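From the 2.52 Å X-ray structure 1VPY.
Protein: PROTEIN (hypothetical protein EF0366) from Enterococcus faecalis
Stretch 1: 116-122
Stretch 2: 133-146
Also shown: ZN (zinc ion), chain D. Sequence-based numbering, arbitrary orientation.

Stretch 1, residues 116-122: AFLVQFS
Stretch 2 133-146: AYLQKIRHWFKDLP

The strand 116-120 packs against the helix 133-141 and the turn that follows it through one row of apolar side chains. F117, V119 and F121 direct their CA-to-CB bonds toward the second stretch, whereas L118 points away, the alternation expected of an extended chain (phi/psi -93/116 at L118, -106/105 at V119). At the centre, V119 (chi1 t) faces I138 (chi1 m, chi2 m); their CA atoms lie 8.9 Å apart, and V119 CG1 comes only within 4.4 Å of I138 CD1, a loose contact.

One helical turn earlier, the F121 ring (chi1 m, chi2 -86°) reaches Y134 and L135. Its CE2 lies 3.6 Å from L135 CD2, and its CE1 is 4.0 Å from Y134 CE2, which sits at the ring edge. L135 starts sideways, but its m,t rotamer brings the chain end nearer; Y134 is t.

Toward the other end, F117 (chi1 m, chi2 -64°) meets F142 (chi1 m, chi2 -86°), with F117 CD2 3.9 Å from F142 CE1. The ring centroids are 5.5 Å apart and the planes inclined at 47°, an oblique pairing. L145 (m,t) places CD1 3.9 Å from F117 CE2, at the ring edge.

F142 leaves helical phi/psi and opens a type II' turn to L145, with K143 at 33/-116 and D144 at -112/30; L145 N donates to F142 O at 2.8 Å. R139 (t,p,m) braces this turn, its NH2 donating to L145 O at 2.7 Å and F142 O at 3.0 Å.

The turn delivers P146 (-71/116) beside A116, with CA atoms 4.9 Å apart. Here lies the sole hydrogen bond between the stretches, F117 N to P146 O, 3.0 Å and 157° at the hydrogen. The same P146 O receives a CA-H...O contact from A116 CA at 3.4 Å. Beyond this contact, H140 NE2 binds zinc at 2.1 Å.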

# COMPACT_ATOMS: atom_id res chain seq x y z
N ALA A 116 3.90 -6.41 -1.88
CA ALA A 116 4.57 -5.24 -2.46
C ALA A 116 5.21 -4.39 -1.38
O ALA A 116 4.77 -4.43 -0.23
CB ALA A 116 3.58 -4.41 -3.28
N PHE A 117 6.25 -3.64 -1.74
CA PHE A 117 6.70 -2.53 -0.90
C PHE A 117 5.83 -1.32 -1.18
O PHE A 117 5.67 -0.92 -2.34
CB PHE A 117 8.17 -2.18 -1.16
CG PHE A 117 9.13 -3.21 -0.66
CD1 PHE A 117 9.23 -3.48 0.70
CD2 PHE A 117 9.94 -3.91 -1.54
CE1 PHE A 117 10.11 -4.44 1.17
CE2 PHE A 117 10.83 -4.87 -1.08
CZ PHE A 117 10.92 -5.15 0.27
N LEU A 118 5.24 -0.75 -0.13
CA LEU A 118 4.42 0.45 -0.31
C LEU A 118 5.28 1.68 -0.09
O LEU A 118 5.81 1.89 0.99
CB LEU A 118 3.18 0.46 0.60
CG LEU A 118 2.44 1.80 0.76
CD1 LEU A 118 1.75 2.28 -0.52
CD2 LEU A 118 1.46 1.72 1.91
N VAL A 119 5.43 2.47 -1.14
CA VAL A 119 6.10 3.76 -1.04
C VAL A 119 5.00 4.81 -1.12
O VAL A 119 4.43 5.05 -2.19
CB VAL A 119 7.15 3.95 -2.16
CG1 VAL A 119 7.95 5.22 -1.95
CG2 VAL A 119 8.09 2.75 -2.24
N GLN A 120 4.69 5.41 0.03
CA GLN A 120 3.57 6.32 0.16
C GLN A 120 4.05 7.76 0.40
O GLN A 120 4.68 8.03 1.43
CB GLN A 120 2.67 5.81 1.30
CG GLN A 120 1.43 6.65 1.59
CD GLN A 120 1.70 7.73 2.61
OE1 GLN A 120 2.08 7.45 3.75
NE2 GLN A 120 1.51 8.97 2.20
N PHE A 121 3.76 8.66 -0.53
CA PHE A 121 4.27 10.04 -0.49
C PHE A 121 3.31 11.04 0.15
O PHE A 121 2.12 10.78 0.27
CB PHE A 121 4.65 10.53 -1.89
CG PHE A 121 5.80 9.79 -2.50
CD1 PHE A 121 7.10 10.17 -2.24
CD2 PHE A 121 5.58 8.69 -3.31
CE1 PHE A 121 8.18 9.48 -2.79
CE2 PHE A 121 6.64 7.99 -3.87
CZ PHE A 121 7.95 8.39 -3.61
N SER A 122 3.84 12.18 0.54
CA SER A 122 3.04 13.22 1.18
C SER A 122 2.26 14.08 0.19
O SER A 122 2.46 14.00 -1.03
CB SER A 122 3.93 14.11 2.03
OG SER A 122 4.52 13.34 3.05
N ALA A 133 11.85 12.17 -11.61
CA ALA A 133 13.22 11.64 -11.64
C ALA A 133 13.63 10.97 -10.33
O ALA A 133 14.61 10.22 -10.30
CB ALA A 133 14.21 12.74 -12.02
N TYR A 134 12.89 11.24 -9.25
CA TYR A 134 13.07 10.52 -8.00
C TYR A 134 12.35 9.18 -8.02
O TYR A 134 12.83 8.20 -7.44
CB TYR A 134 12.61 11.34 -6.79
CG TYR A 134 12.85 10.65 -5.46
CD1 TYR A 134 14.10 10.71 -4.84
CD2 TYR A 134 11.84 9.92 -4.84
CE1 TYR A 134 14.34 10.06 -3.64
CE2 TYR A 134 12.07 9.27 -3.63
CZ TYR A 134 13.32 9.35 -3.04
OH TYR A 134 13.56 8.72 -1.85
N LEU A 135 11.19 9.13 -8.69
CA LEU A 135 10.46 7.87 -8.86
C LEU A 135 11.25 6.89 -9.71
O LEU A 135 11.16 5.67 -9.52
CB LEU A 135 9.07 8.11 -9.46
CG LEU A 135 8.01 8.84 -8.63
CD1 LEU A 135 6.69 8.90 -9.38
CD2 LEU A 135 7.81 8.18 -7.28
N GLN A 136 12.04 7.42 -10.64
CA GLN A 136 12.94 6.61 -11.44
C GLN A 136 14.06 6.05 -10.57
O GLN A 136 14.44 4.89 -10.73
CB GLN A 136 13.48 7.40 -12.63
CG GLN A 136 12.41 7.72 -13.66
CD GLN A 136 12.91 8.53 -14.83
OE1 GLN A 136 13.77 9.40 -14.68
NE2 GLN A 136 12.36 8.26 -16.01
N LYS A 137 14.56 6.86 -9.64
CA LYS A 137 15.55 6.40 -8.65
C LYS A 137 14.99 5.28 -7.78
O LYS A 137 15.71 4.33 -7.45
CB LYS A 137 16.06 7.56 -7.78
CG LYS A 137 16.97 8.57 -8.51
CD LYS A 137 17.86 9.35 -7.54
CE LYS A 137 17.11 10.47 -6.83
NZ LYS A 137 17.84 10.92 -5.59
N ILE A 138 13.71 5.38 -7.40
CA ILE A 138 13.03 4.33 -6.65
C ILE A 138 13.05 3.02 -7.42
O ILE A 138 13.39 1.97 -6.86
CB ILE A 138 11.55 4.70 -6.33
CG1 ILE A 138 11.46 5.91 -5.38
CG2 ILE A 138 10.79 3.50 -5.76
CD1 ILE A 138 11.85 5.62 -3.95
N ARG A 139 12.70 3.08 -8.70
CA ARG A 139 12.66 1.90 -9.56
C ARG A 139 14.03 1.22 -9.63
O ARG A 139 14.12 0.00 -9.48
CB ARG A 139 12.14 2.24 -10.96
CG ARG A 139 12.18 1.11 -11.99
CD ARG A 139 11.13 0.05 -11.75
NE ARG A 139 11.43 -0.79 -10.59
CZ ARG A 139 10.57 -1.60 -9.99
NH1 ARG A 139 9.32 -1.69 -10.43
NH2 ARG A 139 10.94 -2.32 -8.94
N HIS A 140 15.07 2.02 -9.84
CA HIS A 140 16.44 1.52 -9.88
C HIS A 140 16.85 0.87 -8.57
O HIS A 140 17.35 -0.26 -8.57
CB HIS A 140 17.42 2.63 -10.26
CG HIS A 140 18.85 2.22 -10.19
ND1 HIS A 140 19.38 1.23 -10.99
CD2 HIS A 140 19.87 2.65 -9.40
CE1 HIS A 140 20.66 1.07 -10.70
NE2 HIS A 140 20.98 1.93 -9.74
N TRP A 141 16.63 1.57 -7.45
CA TRP A 141 16.94 1.06 -6.12
C TRP A 141 16.26 -0.27 -5.83
O TRP A 141 16.79 -1.09 -5.09
CB TRP A 141 16.52 2.04 -5.03
CG TRP A 141 17.38 3.25 -4.90
CD1 TRP A 141 18.68 3.38 -5.27
CD2 TRP A 141 17.00 4.51 -4.32
NE1 TRP A 141 19.14 4.65 -4.98
CE2 TRP A 141 18.13 5.36 -4.40
CE3 TRP A 141 15.81 5.00 -3.75
CZ2 TRP A 141 18.10 6.67 -3.93
CZ3 TRP A 141 15.79 6.30 -3.29
CH2 TRP A 141 16.93 7.13 -3.38
N PHE A 142 15.07 -0.46 -6.39
CA PHE A 142 14.29 -1.66 -6.11
C PHE A 142 14.29 -2.69 -7.23
O PHE A 142 13.32 -3.43 -7.40
CB PHE A 142 12.88 -1.28 -5.68
CG PHE A 142 12.80 -0.75 -4.28
CD1 PHE A 142 12.69 -1.62 -3.19
CD2 PHE A 142 12.86 0.62 -4.04
CE1 PHE A 142 12.62 -1.12 -1.89
CE2 PHE A 142 12.80 1.12 -2.74
CZ PHE A 142 12.68 0.25 -1.67
N LYS A 143 15.39 -2.73 -7.99
CA LYS A 143 15.65 -3.77 -8.99
C LYS A 143 14.36 -4.26 -9.64
O LYS A 143 13.66 -3.48 -10.30
CB LYS A 143 16.43 -4.93 -8.37
N ASP A 144 14.03 -5.53 -9.45
CA ASP A 144 12.83 -6.12 -10.05
C ASP A 144 11.78 -6.47 -9.00
O ASP A 144 11.00 -7.40 -9.18
CB ASP A 144 13.21 -7.35 -10.87
CG ASP A 144 14.19 -7.03 -11.99
OD1 ASP A 144 13.76 -6.45 -13.01
OD2 ASP A 144 15.39 -7.36 -11.84
N LEU A 145 11.77 -5.70 -7.92
CA LEU A 145 10.89 -5.93 -6.78
C LEU A 145 9.54 -5.25 -6.99
O LEU A 145 9.48 -4.17 -7.59
CB LEU A 145 11.55 -5.45 -5.48
CG LEU A 145 12.80 -6.23 -5.04
CD1 LEU A 145 13.49 -5.53 -3.90
CD2 LEU A 145 12.45 -7.67 -4.67
N PRO A 146 8.45 -5.87 -6.49
CA PRO A 146 7.10 -5.31 -6.66
C PRO A 146 6.89 -4.05 -5.81
O PRO A 146 6.93 -4.11 -4.58
CB PRO A 146 6.19 -6.44 -6.18
CG PRO A 146 7.03 -7.22 -5.21
CD PRO A 146 8.43 -7.14 -5.73
ZN ZN D . 22.31 2.07 -8.16